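Local structure of Lpg2148(MvcA) (Legionella pneumophila subsp. pneumophila str. Philadelphia 1, 6K11) at residues A[16-20]-A[260-264]; A[80-84]-A[338-343]; A[118-123]-A[328-334]; A[225-229]-A[323-327]; A[299-303]-A[313-317]. The protein is a Legionella effector that probably acts through a deamidase-type active site to remove ubiquitin from UBE2N and so regulate the activity of that enzyme. All coordinates share one frame; numbering follows the deposited sequence.

Contact 1: residues A[16-20]-A[260-264]; sequences SQSYG and TLQDW
With CG turned opposite to the backbone N (chi1 164°) and the chain extended beyond it, Gln262 reaches from the first turn of helix 261-266 across the end of helix 4-19, and its amide comes to lie over the Ser16 to Gly20 turn. There NE2 donates to Gln17 O at 2.8 Å in a nearly straight bond, N-H...O 172°. The carbonyl oxygen lies in the amide plane of Gln262, whereas the donor stands above the plane of the carbonyl. The aliphatic part of the same side chain rests on the last turn of the helix, with Gln262 CG 3.3 Å from Ser16 O, and OE1 lies 3.6 Å from Gly20 CA. Two helix ends meet here. Gly20, with positive phi, is where helix 4-19 leaves helical geometry, while helix 261-266 opens with a capping box: Asp263 N donates to Thr260 OG1 at 3.2 Å and Thr260 N to Asp263 OD2 at 3.0 Å. A water adds to the polar link by donating to Ser18 O at 2.7 Å and accepting a weak bond from Gln262 NE2. Ser16, its OG likewise directed away from its own N (chi1 176°), lays that oxygen against the backbone at the start of the second helix and 3.9 Å from Leu261 CG. Gln17 sends its amide along helix 261-266, where NE2 bonds to Phe265 O, and Gln69 OE1 accepts from Leu261 N at the helix start.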
# COMPACT_ATOMS: atom_id res chain seq x y z
N SER A 16 -7.48 -11.72 -15.63
CA SER A 16 -6.55 -11.77 -14.49
C SER A 16 -6.42 -13.19 -13.93
O SER A 16 -5.30 -13.63 -13.60
CB SER A 16 -7.02 -10.79 -13.41
OG SER A 16 -6.17 -10.90 -12.26
N GLN A 17 -7.53 -13.93 -13.82
CA GLN A 17 -7.45 -15.32 -13.38
C GLN A 17 -6.49 -16.13 -14.25
O GLN A 17 -5.73 -16.97 -13.74
CB GLN A 17 -8.83 -16.00 -13.42
CG GLN A 17 -9.82 -15.57 -12.36
CD GLN A 17 -11.19 -16.16 -12.61
OE1 GLN A 17 -11.53 -16.52 -13.74
NE2 GLN A 17 -11.98 -16.27 -11.55
N SER A 18 -6.53 -15.91 -15.57
CA SER A 18 -5.75 -16.73 -16.49
C SER A 18 -4.31 -16.26 -16.62
O SER A 18 -3.40 -17.09 -16.73
CB SER A 18 -6.43 -16.77 -17.87
OG SER A 18 -7.60 -17.58 -17.82
N TYR A 19 -4.05 -14.94 -16.59
CA TYR A 19 -2.78 -14.42 -17.10
C TYR A 19 -1.90 -13.70 -16.10
O TYR A 19 -0.77 -13.35 -16.46
CB TYR A 19 -3.04 -13.47 -18.28
CG TYR A 19 -3.78 -14.13 -19.42
CD1 TYR A 19 -3.28 -15.28 -20.03
CD2 TYR A 19 -4.98 -13.61 -19.89
CE1 TYR A 19 -3.96 -15.89 -21.08
CE2 TYR A 19 -5.67 -14.21 -20.92
CZ TYR A 19 -5.16 -15.34 -21.52
OH TYR A 19 -5.86 -15.90 -22.57
N GLY A 20 -2.36 -13.47 -14.86
CA GLY A 20 -1.55 -12.88 -13.81
C GLY A 20 -0.70 -11.68 -14.17
O GLY A 20 -1.22 -10.61 -14.54
N THR A 260 -1.96 -12.19 -4.80
CA THR A 260 -2.01 -11.28 -5.93
C THR A 260 -3.45 -11.02 -6.35
O THR A 260 -4.39 -11.66 -5.88
CB THR A 260 -1.23 -11.84 -7.12
OG1 THR A 260 -1.89 -13.03 -7.56
CG2 THR A 260 0.22 -12.20 -6.71
N LEU A 261 -3.62 -10.08 -7.28
CA LEU A 261 -4.94 -9.84 -7.84
C LEU A 261 -5.47 -11.08 -8.53
O LEU A 261 -6.67 -11.41 -8.44
CB LEU A 261 -4.89 -8.64 -8.79
CG LEU A 261 -6.20 -8.23 -9.47
CD1 LEU A 261 -7.25 -7.89 -8.43
CD2 LEU A 261 -5.95 -7.05 -10.42
N GLN A 262 -4.59 -11.81 -9.22
CA GLN A 262 -4.99 -13.07 -9.85
C GLN A 262 -5.53 -14.06 -8.82
O GLN A 262 -6.60 -14.65 -9.01
CB GLN A 262 -3.80 -13.67 -10.60
CG GLN A 262 -3.99 -15.14 -10.96
CD GLN A 262 -2.81 -15.69 -11.73
OE1 GLN A 262 -1.65 -15.48 -11.37
NE2 GLN A 262 -3.11 -16.38 -12.83
N ASP A 263 -4.80 -14.25 -7.71
CA ASP A 263 -5.25 -15.10 -6.60
C ASP A 263 -6.61 -14.66 -6.11
O ASP A 263 -7.50 -15.48 -5.85
CB ASP A 263 -4.26 -15.05 -5.41
CG ASP A 263 -2.89 -15.67 -5.70
OD1 ASP A 263 -2.77 -16.60 -6.51
OD2 ASP A 263 -1.91 -15.20 -5.06
N TRP A 264 -6.78 -13.35 -5.93
CA TRP A 264 -8.04 -12.79 -5.44
C TRP A 264 -9.20 -13.21 -6.33
O TRP A 264 -10.21 -13.74 -5.85
CB TRP A 264 -7.90 -11.26 -5.38
CG TRP A 264 -9.11 -10.52 -4.89
CD1 TRP A 264 -10.08 -9.89 -5.65
CD2 TRP A 264 -9.46 -10.28 -3.52
NE1 TRP A 264 -10.99 -9.28 -4.83
CE2 TRP A 264 -10.64 -9.51 -3.52
CE3 TRP A 264 -8.88 -10.66 -2.30
CZ2 TRP A 264 -11.26 -9.10 -2.33
CZ3 TRP A 264 -9.48 -10.24 -1.12
CH2 TRP A 264 -10.67 -9.46 -1.14
O HOH W 1 -1.66 -18.30 -15.13

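Contact 2: residues A[80-84]-A[338-343]; sequences ELLLG and LALKNL
One polar bond crosses between these helices, from Asn342 to Leu81. Asn342 ND2 donates to Leu81 O at 2.9 Å with an N-H...O angle of 164°. The acceptor sits in the plane of the amide, but the donor approaches from above the plane of the carbonyl. The geometry follows from the first torsion of Asn342, whose CG lies opposite its carbonyl carbon (chi1 -71°): CB rests 3.3 Å from Leu81 O and the amide swings back to the same oxygen, so that a main-chain acceptor in the last turn of helix 71-83 takes one N-H from above its carbonyl plane. Gly84 N also lies close to ND2, but both are donors; that NH bonds instead to Glu80 O, in the last turn of helix 71-83.

Side chains also pack on the backbone: Ala339, whose CB faces helix 71-83, sets that methyl 3.7 Å from Leu82 O. Leu338 reaches further along, placing CD2 3.6 Å from Leu83 O.

Apolar side chains meet more loosely. Leu81 CD1 and Leu343 CD2 are 4.3 Å apart, and Leu82 CG and Ala339 CB are 4.4 Å apart. Val8 of helix 4-19 touches both Leu82 and Ala339, so a third helix packs on this seam.

The arrangement is a helix-helix packing in which a small residue, Ala339, permits close approach, placed where helix 71-83 ends at Gly84, a residue of positive phi that is also the N-cap of helix 85-93.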
# COMPACT_ATOMS: atom_id res chain seq x y z
N GLU A 80 -5.69 1.99 -14.66
CA GLU A 80 -5.19 2.19 -16.02
C GLU A 80 -6.04 1.42 -17.04
O GLU A 80 -6.32 1.93 -18.13
CB GLU A 80 -3.73 1.76 -16.09
CG GLU A 80 -3.05 2.08 -17.40
CD GLU A 80 -1.75 2.84 -17.18
OE1 GLU A 80 -0.77 2.56 -17.92
OE2 GLU A 80 -1.71 3.71 -16.28
N LEU A 81 -6.44 0.20 -16.70
CA LEU A 81 -7.25 -0.57 -17.64
C LEU A 81 -8.62 0.06 -17.83
O LEU A 81 -9.12 0.16 -18.96
CB LEU A 81 -7.38 -2.01 -17.18
CG LEU A 81 -6.11 -2.84 -17.40
CD1 LEU A 81 -6.19 -4.15 -16.63
CD2 LEU A 81 -5.92 -3.09 -18.91
N LEU A 82 -9.24 0.52 -16.74
CA LEU A 82 -10.61 1.00 -16.85
C LEU A 82 -10.68 2.44 -17.35
O LEU A 82 -11.67 2.81 -17.99
CB LEU A 82 -11.32 0.88 -15.49
CG LEU A 82 -12.13 -0.40 -15.25
CD1 LEU A 82 -11.34 -1.66 -15.67
CD2 LEU A 82 -12.58 -0.49 -13.77
N LEU A 83 -9.65 3.25 -17.08
CA LEU A 83 -9.68 4.66 -17.45
C LEU A 83 -8.84 4.99 -18.67
O LEU A 83 -9.11 6.02 -19.32
CB LEU A 83 -9.18 5.52 -16.29
CG LEU A 83 -10.15 5.60 -15.11
CD1 LEU A 83 -9.41 6.07 -13.86
CD2 LEU A 83 -11.28 6.55 -15.47
N GLY A 84 -7.83 4.19 -19.00
CA GLY A 84 -6.81 4.60 -19.93
C GLY A 84 -5.76 5.48 -19.27
O GLY A 84 -5.97 6.08 -18.23
N LEU A 338 -14.34 2.11 -23.70
CA LEU A 338 -12.90 2.33 -23.62
C LEU A 338 -12.22 1.24 -22.79
O LEU A 338 -11.17 0.72 -23.17
CB LEU A 338 -12.62 3.71 -23.04
CG LEU A 338 -11.17 4.09 -22.76
CD1 LEU A 338 -10.29 3.85 -23.99
CD2 LEU A 338 -11.11 5.54 -22.32
N ALA A 339 -12.82 0.88 -21.64
CA ALA A 339 -12.25 -0.17 -20.79
C ALA A 339 -12.17 -1.50 -21.53
O ALA A 339 -11.14 -2.19 -21.47
CB ALA A 339 -13.07 -0.30 -19.50
N LEU A 340 -13.25 -1.88 -22.22
CA LEU A 340 -13.24 -3.13 -23.00
C LEU A 340 -12.22 -3.10 -24.12
O LEU A 340 -11.66 -4.14 -24.48
CB LEU A 340 -14.64 -3.40 -23.57
CG LEU A 340 -15.74 -3.80 -22.58
CD1 LEU A 340 -17.14 -3.63 -23.21
CD2 LEU A 340 -15.52 -5.22 -22.08
N LYS A 341 -11.98 -1.92 -24.71
CA LYS A 341 -10.93 -1.79 -25.72
C LYS A 341 -9.54 -1.94 -25.11
O LYS A 341 -8.66 -2.57 -25.71
CB LYS A 341 -11.04 -0.44 -26.42
CG LYS A 341 -10.04 -0.32 -27.54
CD LYS A 341 -10.60 0.45 -28.72
CE LYS A 341 -9.53 0.63 -29.79
NZ LYS A 341 -9.26 2.08 -30.02
N ASN A 342 -9.31 -1.33 -23.95
CA ASN A 342 -8.05 -1.53 -23.24
C ASN A 342 -7.82 -3.00 -22.90
O ASN A 342 -6.70 -3.51 -23.03
CB ASN A 342 -8.03 -0.68 -21.97
CG ASN A 342 -7.91 0.80 -22.27
OD1 ASN A 342 -7.47 1.18 -23.36
ND2 ASN A 342 -8.28 1.65 -21.31
N LEU A 343 -8.86 -3.67 -22.42
CA LEU A 343 -8.74 -5.09 -22.10
C LEU A 343 -8.49 -5.93 -23.35
O LEU A 343 -7.69 -6.88 -23.33
CB LEU A 343 -10.01 -5.56 -21.37
CG LEU A 343 -10.13 -5.05 -19.92
CD1 LEU A 343 -11.60 -5.03 -19.49
CD2 LEU A 343 -9.28 -5.93 -18.95

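Contact 3: residues A[118-123]-A[328-334]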
# COMPACT_ATOMS: atom_id res chain seq x y z
N THR A 118 -25.02 4.47 -15.17
CA THR A 118 -23.66 4.86 -14.81
C THR A 118 -22.82 3.65 -14.41
O THR A 118 -23.33 2.65 -13.90
CB THR A 118 -23.68 5.89 -13.67
OG1 THR A 118 -22.39 6.51 -13.56
CG2 THR A 118 -24.05 5.25 -12.35
N ASN A 119 -21.52 3.76 -14.69
CA ASN A 119 -20.51 2.78 -14.27
C ASN A 119 -19.49 3.52 -13.43
O ASN A 119 -18.88 4.49 -13.91
CB ASN A 119 -19.83 2.11 -15.46
CG ASN A 119 -20.81 1.40 -16.35
OD1 ASN A 119 -21.21 0.27 -16.07
ND2 ASN A 119 -21.22 2.07 -17.42
N LEU A 120 -19.29 3.08 -12.19
CA LEU A 120 -18.51 3.82 -11.21
C LEU A 120 -17.30 3.01 -10.77
O LEU A 120 -17.40 1.80 -10.54
CB LEU A 120 -19.36 4.15 -9.97
CG LEU A 120 -20.56 5.08 -10.20
CD1 LEU A 120 -21.47 5.10 -8.98
CD2 LEU A 120 -20.06 6.47 -10.54
N LEU A 121 -16.17 3.69 -10.64
CA LEU A 121 -14.95 3.12 -10.07
C LEU A 121 -14.59 3.94 -8.84
O LEU A 121 -14.47 5.17 -8.91
CB LEU A 121 -13.80 3.14 -11.08
CG LEU A 121 -12.42 2.72 -10.54
CD1 LEU A 121 -12.42 1.25 -10.15
CD2 LEU A 121 -11.32 2.99 -11.55
N ILE A 122 -14.44 3.26 -7.71
CA ILE A 122 -14.04 3.88 -6.46
C ILE A 122 -12.67 3.32 -6.08
O ILE A 122 -12.47 2.10 -6.11
CB ILE A 122 -15.05 3.63 -5.34
CG1 ILE A 122 -16.49 3.84 -5.83
CG2 ILE A 122 -14.72 4.49 -4.12
CD1 ILE A 122 -17.52 3.28 -4.88
N ARG A 123 -11.75 4.20 -5.74
CA ARG A 123 -10.45 3.79 -5.24
C ARG A 123 -10.37 4.17 -3.77
O ARG A 123 -10.70 5.30 -3.41
CB ARG A 123 -9.30 4.43 -6.03
CG ARG A 123 -7.93 4.00 -5.52
CD ARG A 123 -6.77 4.38 -6.45
NE ARG A 123 -5.48 3.93 -5.90
CZ ARG A 123 -4.41 3.66 -6.64
NH1 ARG A 123 -4.45 3.75 -7.96
NH2 ARG A 123 -3.29 3.25 -6.05
N LYS A 328 -10.21 6.64 3.24
CA LYS A 328 -10.45 7.73 2.31
C LYS A 328 -10.69 7.13 0.93
O LYS A 328 -10.27 6.00 0.64
CB LYS A 328 -9.29 8.74 2.26
CG LYS A 328 -7.92 8.13 2.11
CD LYS A 328 -6.78 9.12 2.47
CE LYS A 328 -5.45 8.59 1.92
NZ LYS A 328 -4.23 9.19 2.50
N PHE A 329 -11.38 7.89 0.08
CA PHE A 329 -11.85 7.37 -1.19
C PHE A 329 -11.90 8.48 -2.22
O PHE A 329 -11.96 9.67 -1.89
CB PHE A 329 -13.24 6.73 -1.06
CG PHE A 329 -14.32 7.75 -0.83
CD1 PHE A 329 -15.00 8.32 -1.90
CD2 PHE A 329 -14.65 8.15 0.45
CE1 PHE A 329 -15.98 9.27 -1.70
CE2 PHE A 329 -15.64 9.10 0.67
CZ PHE A 329 -16.30 9.67 -0.41
N LYS A 330 -11.90 8.07 -3.48
CA LYS A 330 -12.14 8.96 -4.60
C LYS A 330 -12.87 8.15 -5.66
O LYS A 330 -12.72 6.93 -5.74
CB LYS A 330 -10.83 9.54 -5.14
CG LYS A 330 -9.87 8.50 -5.67
CD LYS A 330 -8.76 9.19 -6.46
CE LYS A 330 -7.39 8.86 -5.95
NZ LYS A 330 -6.40 9.93 -6.28
N ILE A 331 -13.70 8.83 -6.45
CA ILE A 331 -14.65 8.13 -7.30
C ILE A 331 -14.70 8.80 -8.67
O ILE A 331 -14.52 10.01 -8.80
CB ILE A 331 -16.04 8.08 -6.63
CG1 ILE A 331 -17.03 7.28 -7.48
CG2 ILE A 331 -16.55 9.49 -6.31
CD1 ILE A 331 -18.35 6.98 -6.78
N THR A 332 -14.92 7.98 -9.70
CA THR A 332 -15.04 8.49 -11.06
C THR A 332 -15.97 7.59 -11.85
O THR A 332 -16.22 6.43 -11.49
CB THR A 332 -13.67 8.58 -11.75
OG1 THR A 332 -13.86 9.04 -13.10
CG2 THR A 332 -12.99 7.20 -11.79
N GLU A 333 -16.52 8.14 -12.92
CA GLU A 333 -17.27 7.30 -13.83
C GLU A 333 -16.31 6.63 -14.81
O GLU A 333 -15.19 7.09 -15.04
CB GLU A 333 -18.34 8.09 -14.57
CG GLU A 333 -19.13 8.97 -13.62
CD GLU A 333 -19.90 10.06 -14.32
OE1 GLU A 333 -19.69 11.25 -13.98
OE2 GLU A 333 -20.74 9.71 -15.17
N ILE A 334 -16.78 5.52 -15.37
CA ILE A 334 -16.01 4.68 -16.29
C ILE A 334 -16.75 4.66 -17.62
O ILE A 334 -17.98 4.58 -17.65
CB ILE A 334 -15.87 3.24 -15.72
CG1 ILE A 334 -14.67 3.11 -14.76
CG2 ILE A 334 -15.85 2.17 -16.82
CD1 ILE A 334 -13.69 4.20 -14.81
O HOH W 2 -20.68 5.01 -17.64
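Strand segments 120-123 and 328-333 run antiparallel, their axes 4.7 Å apart at 160°, with Leu121-Thr332 and Arg123-Lys330 as hydrogen-bonded pairs. Leu121 N meets Thr332 O at 2.9 Å, and beyond the regular pairs Ile334 N donates to Asn119 O at 2.8 Å. On the face carrying Leu120, Ile122, Ile331 and Glu333, the two isoleucines lie side by side and point the same way, with Ile122 CG1 3.8 Å from Ile331 CD1. Leu121 and Arg123 turn to the other face, where Ile334 CG1 comes within 3.8 Å of Leu121 CB. A water accepts from Asn119 ND2 at 3.0 Å and donates to Ile334 O at 2.7 Å, while Asn119 OD1 bonds to Gln240 N. Helix 104-111 packs on the isoleucine face through Leu110 and helix 71-83 on the other, where Arg123 NH1 bonds to Asn76. Lys330, its chain bent at chi3, sends its amine to the carbonyls of Thr94 and Phe91 and makes cation-pi contacts with Tyr96 and Phe91. This is the middle of the antiparallel sheet, consistent with a papain-like deamidase core. The buried lysine amine is thus satisfied by carbonyls and cation-pi contacts, which would probably favour its charged form despite Arg123 beside it.

Contact 4: residues A[225-229]-A[323-327]; sequences FDFWI and QPLRV
The Trp228 indole carries the guanidinium of Arg326 on one face, the two groups lying almost flat on each other with their planes 12° apart; at the indole edge, in its plane, are Asp226 OD1 and Leu325 CA. This cation-pi stack bridges strands 228-238 and 325-333 of the antiparallel sheet, which are separated there by strand 120-129. Arg326 CZ is 3.6 Å from the centroid of the five-membered ring, 16° off its normal. The aliphatic part of the arginine continues over the benzo ring, CG standing 3.9 Å from the centroid of the six-membered ring in a CH-pi contact. The chain is extended from CG to NE, and this carries it along the whole indole. Asp127 of the intervening strand pairs with Arg326 NE in a salt bridge, which would help fix the turn of the guanidinium. Asp226 OD1 accepts from Trp228 N at 3.1 Å, an Asx turn that leads into the strand; it also lies near the arginine, but well out of the guanidinium plane, so charge alone connects them. Phe225 packs on Phe162 and Phe170 of the second sheet and on Phe218, so the chain enters strand 228-238 from that part of the fold. Pro324 O comes obliquely to the benzo ring, 3.6 Å from Trp228 CZ3.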
# COMPACT_ATOMS: atom_id res chain seq x y z
N PHE A 225 3.30 17.75 11.38
CA PHE A 225 3.68 16.43 10.93
C PHE A 225 2.47 15.64 10.46
O PHE A 225 1.32 15.96 10.80
CB PHE A 225 4.37 15.64 12.04
CG PHE A 225 5.28 16.47 12.88
CD1 PHE A 225 6.36 17.12 12.31
CD2 PHE A 225 5.08 16.58 14.25
CE1 PHE A 225 7.22 17.87 13.09
CE2 PHE A 225 5.93 17.34 15.02
CZ PHE A 225 7.00 17.99 14.44
N ASP A 226 2.75 14.59 9.70
CA ASP A 226 1.74 13.63 9.24
C ASP A 226 2.17 12.27 9.78
O ASP A 226 3.18 11.72 9.33
CB ASP A 226 1.63 13.65 7.71
CG ASP A 226 0.53 12.71 7.16
OD1 ASP A 226 -0.22 12.09 7.95
OD2 ASP A 226 0.43 12.61 5.92
N PHE A 227 1.47 11.78 10.80
CA PHE A 227 1.78 10.48 11.38
C PHE A 227 1.10 9.32 10.65
O PHE A 227 1.35 8.16 11.00
CB PHE A 227 1.36 10.43 12.84
CG PHE A 227 2.02 11.48 13.70
CD1 PHE A 227 3.36 11.78 13.53
CD2 PHE A 227 1.30 12.14 14.68
CE1 PHE A 227 3.97 12.74 14.32
CE2 PHE A 227 1.90 13.10 15.49
CZ PHE A 227 3.23 13.40 15.30
N TRP A 228 0.26 9.61 9.67
CA TRP A 228 -0.47 8.55 8.98
C TRP A 228 0.38 7.96 7.87
O TRP A 228 1.12 8.67 7.18
CB TRP A 228 -1.78 9.10 8.42
CG TRP A 228 -2.76 9.54 9.49
CD1 TRP A 228 -2.87 10.79 10.04
CD2 TRP A 228 -3.75 8.72 10.13
NE1 TRP A 228 -3.89 10.80 10.97
CE2 TRP A 228 -4.44 9.54 11.05
CE3 TRP A 228 -4.13 7.38 10.01
CZ2 TRP A 228 -5.48 9.06 11.85
CZ3 TRP A 228 -5.16 6.90 10.80
CH2 TRP A 228 -5.83 7.74 11.71
N ILE A 229 0.30 6.64 7.70
CA ILE A 229 1.05 5.94 6.66
C ILE A 229 0.14 4.92 5.98
O ILE A 229 -0.72 4.31 6.64
CB ILE A 229 2.32 5.29 7.23
CG1 ILE A 229 3.14 4.60 6.15
CG2 ILE A 229 1.98 4.32 8.34
CD1 ILE A 229 4.45 4.05 6.68
N GLN A 323 -3.42 -0.16 15.81
CA GLN A 323 -3.35 1.28 15.65
C GLN A 323 -4.60 1.82 14.97
O GLN A 323 -5.23 1.12 14.16
CB GLN A 323 -2.13 1.69 14.81
CG GLN A 323 -0.79 1.18 15.36
CD GLN A 323 0.35 1.52 14.42
OE1 GLN A 323 0.27 1.28 13.21
NE2 GLN A 323 1.42 2.09 14.96
N PRO A 324 -4.99 3.06 15.27
CA PRO A 324 -6.12 3.68 14.58
C PRO A 324 -5.94 3.63 13.07
O PRO A 324 -4.83 3.76 12.56
CB PRO A 324 -6.11 5.13 15.09
CG PRO A 324 -5.43 5.05 16.42
CD PRO A 324 -4.41 3.96 16.29
N LEU A 325 -7.06 3.44 12.36
CA LEU A 325 -7.09 3.44 10.91
C LEU A 325 -8.10 4.48 10.45
O LEU A 325 -9.04 4.84 11.17
CB LEU A 325 -7.49 2.07 10.34
CG LEU A 325 -6.70 0.84 10.79
CD1 LEU A 325 -7.40 -0.45 10.30
CD2 LEU A 325 -5.28 0.91 10.27
N ARG A 326 -7.91 4.96 9.22
CA ARG A 326 -8.86 5.85 8.58
C ARG A 326 -9.01 5.44 7.13
O ARG A 326 -8.08 4.90 6.52
CB ARG A 326 -8.43 7.32 8.67
CG ARG A 326 -7.18 7.65 7.91
CD ARG A 326 -6.99 9.15 7.84
NE ARG A 326 -5.84 9.50 7.02
CZ ARG A 326 -5.15 10.62 7.15
NH1 ARG A 326 -5.50 11.52 8.07
NH2 ARG A 326 -4.11 10.85 6.36
N VAL A 327 -10.19 5.70 6.58
CA VAL A 327 -10.57 5.29 5.23
C VAL A 327 -10.82 6.56 4.42
O VAL A 327 -11.57 7.43 4.86
CB VAL A 327 -11.82 4.39 5.23
CG1 VAL A 327 -12.09 3.86 3.84
CG2 VAL A 327 -11.67 3.25 6.25

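Contact 5: residues A[299-303]-A[313-317]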
# COMPACT_ATOMS: atom_id res chain seq x y z
N ASP A 299 -10.83 -7.94 13.12
CA ASP A 299 -11.83 -8.81 12.51
C ASP A 299 -12.34 -8.25 11.19
O ASP A 299 -12.52 -9.01 10.22
CB ASP A 299 -13.00 -9.01 13.47
CG ASP A 299 -12.71 -10.01 14.59
OD1 ASP A 299 -11.65 -10.69 14.56
OD2 ASP A 299 -13.56 -10.10 15.50
N ILE A 300 -12.61 -6.94 11.13
CA ILE A 300 -13.14 -6.36 9.90
C ILE A 300 -12.06 -6.31 8.82
O ILE A 300 -12.31 -6.61 7.64
CB ILE A 300 -13.71 -4.96 10.17
CG1 ILE A 300 -14.89 -5.04 11.14
CG2 ILE A 300 -14.14 -4.30 8.84
CD1 ILE A 300 -15.55 -3.69 11.34
N TYR A 301 -10.85 -5.89 9.21
CA TYR A 301 -9.71 -5.87 8.31
C TYR A 301 -9.47 -7.25 7.69
O TYR A 301 -9.33 -7.38 6.47
CB TYR A 301 -8.49 -5.38 9.07
CG TYR A 301 -7.34 -4.87 8.20
CD1 TYR A 301 -6.42 -5.75 7.64
CD2 TYR A 301 -7.15 -3.50 7.98
CE1 TYR A 301 -5.36 -5.29 6.86
CE2 TYR A 301 -6.09 -3.03 7.21
CZ TYR A 301 -5.20 -3.93 6.66
OH TYR A 301 -4.15 -3.46 5.89
N ALA A 302 -9.46 -8.29 8.52
CA ALA A 302 -9.25 -9.64 8.03
C ALA A 302 -10.41 -10.10 7.14
O ALA A 302 -10.19 -10.69 6.07
CB ALA A 302 -9.04 -10.60 9.20
N GLU A 303 -11.65 -9.84 7.57
CA GLU A 303 -12.81 -10.24 6.77
C GLU A 303 -12.75 -9.64 5.37
O GLU A 303 -13.02 -10.33 4.37
CB GLU A 303 -14.11 -9.81 7.47
CG GLU A 303 -15.40 -10.17 6.70
CD GLU A 303 -16.69 -9.64 7.38
OE1 GLU A 303 -16.59 -8.93 8.41
OE2 GLU A 303 -17.79 -9.95 6.89
N PHE A 313 -6.63 -15.94 10.63
CA PHE A 313 -5.22 -15.74 10.97
C PHE A 313 -4.67 -14.39 10.55
O PHE A 313 -3.69 -13.93 11.15
CB PHE A 313 -4.34 -16.82 10.32
CG PHE A 313 -5.05 -18.13 10.10
CD1 PHE A 313 -5.56 -18.83 11.18
CD2 PHE A 313 -5.21 -18.64 8.82
CE1 PHE A 313 -6.22 -20.04 11.00
CE2 PHE A 313 -5.87 -19.85 8.63
CZ PHE A 313 -6.37 -20.55 9.72
N PHE A 314 -5.27 -13.76 9.52
CA PHE A 314 -4.68 -12.60 8.85
C PHE A 314 -4.30 -11.51 9.84
O PHE A 314 -3.22 -10.91 9.74
CB PHE A 314 -5.68 -12.07 7.82
CG PHE A 314 -5.08 -11.15 6.79
CD1 PHE A 314 -4.08 -11.60 5.93
CD2 PHE A 314 -5.55 -9.85 6.64
CE1 PHE A 314 -3.54 -10.75 4.96
CE2 PHE A 314 -5.02 -9.00 5.67
CZ PHE A 314 -4.01 -9.46 4.83
N CYS A 315 -5.17 -11.23 10.80
CA CYS A 315 -4.94 -10.20 11.81
C CYS A 315 -4.90 -10.79 13.22
O CYS A 315 -5.26 -10.11 14.19
CB CYS A 315 -6.00 -9.11 11.71
SG CYS A 315 -6.01 -8.30 10.12
N ALA A 316 -4.48 -12.05 13.34
CA ALA A 316 -4.39 -12.70 14.64
C ALA A 316 -3.04 -12.42 15.29
O ALA A 316 -2.02 -12.29 14.60
CB ALA A 316 -4.60 -14.21 14.51
N HIS A 317 -3.04 -12.33 16.62
CA HIS A 317 -1.85 -12.23 17.46
C HIS A 317 -0.89 -11.13 17.02
O HIS A 317 -1.26 -9.95 17.04
CB HIS A 317 -1.16 -13.60 17.50
CG HIS A 317 -2.07 -14.69 17.97
ND1 HIS A 317 -2.94 -14.53 19.02
CD2 HIS A 317 -2.27 -15.95 17.50
CE1 HIS A 317 -3.63 -15.65 19.20
NE2 HIS A 317 -3.24 -16.52 18.29
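Tyr301 OH is gripped by two hydroxyls, those of Tyr255 and Ser231, which fix the far end of a side chain whose ring then meets Phe314 and Cys315. The ring is swung away from its backbone N (chi1 -161°), which brings its CD1-CE1 side to the loop that follows helix 294-305. Cys315 SG lies 3.6 Å from Tyr301 CD1 and 4.8 Å from the ring centroid, 63° off the normal: an oblique sulfur-aromatic contact. Phe314 approaches the tyrosine at its edge, near the ring plane, with CE2 3.9 Å from Tyr301 CE1. Ala302, next along the helix, sets its CB 3.9 Å from Phe314 CB and equally far from Cys315 SG. Phe314 and Cys315 are the central residues of a type I turn, closed by Ala316 N to Phe313 O at 3.0 Å, and the turn lets two consecutive side chains both face the helix. Helix and returning loop thus form a small aromatic cluster: Tyr255 meets Phe314 edge to face, Phe305 does the same with Tyr301, and Lys321 adds a cation-pi contact to the tyrosine. Across the two segments the union is wholly apolar, resting on shape and polarisable sulfur and rings, while the tyrosine hydroxyl finds its polar partners on other parts of the fold.

Contacts 3 and 4 share strand 325-333, with centres about 23 Å apart: contact 3 pairs it with strand 120-129 and contact 4 spans that strand to reach 228-238. Contact 2 lies about 14 Å from contact 3, centre to centre, and joins it directly, since Leu83 CD2 meets Ile334 CD1 at 3.4 Å and Leu82 CD2 meets Leu121 CD1 at 4.0 Å; helix 336-351 follows the strand in the chain. At the other end, Leu325 CD1 touches Tyr301 CD2 at 3.8 Å, linking contact 4 to contact 5. Contact 1 touches none of them, its nearest atoms lying about 6 Å from contact 5 and about 7 Å from contact 2.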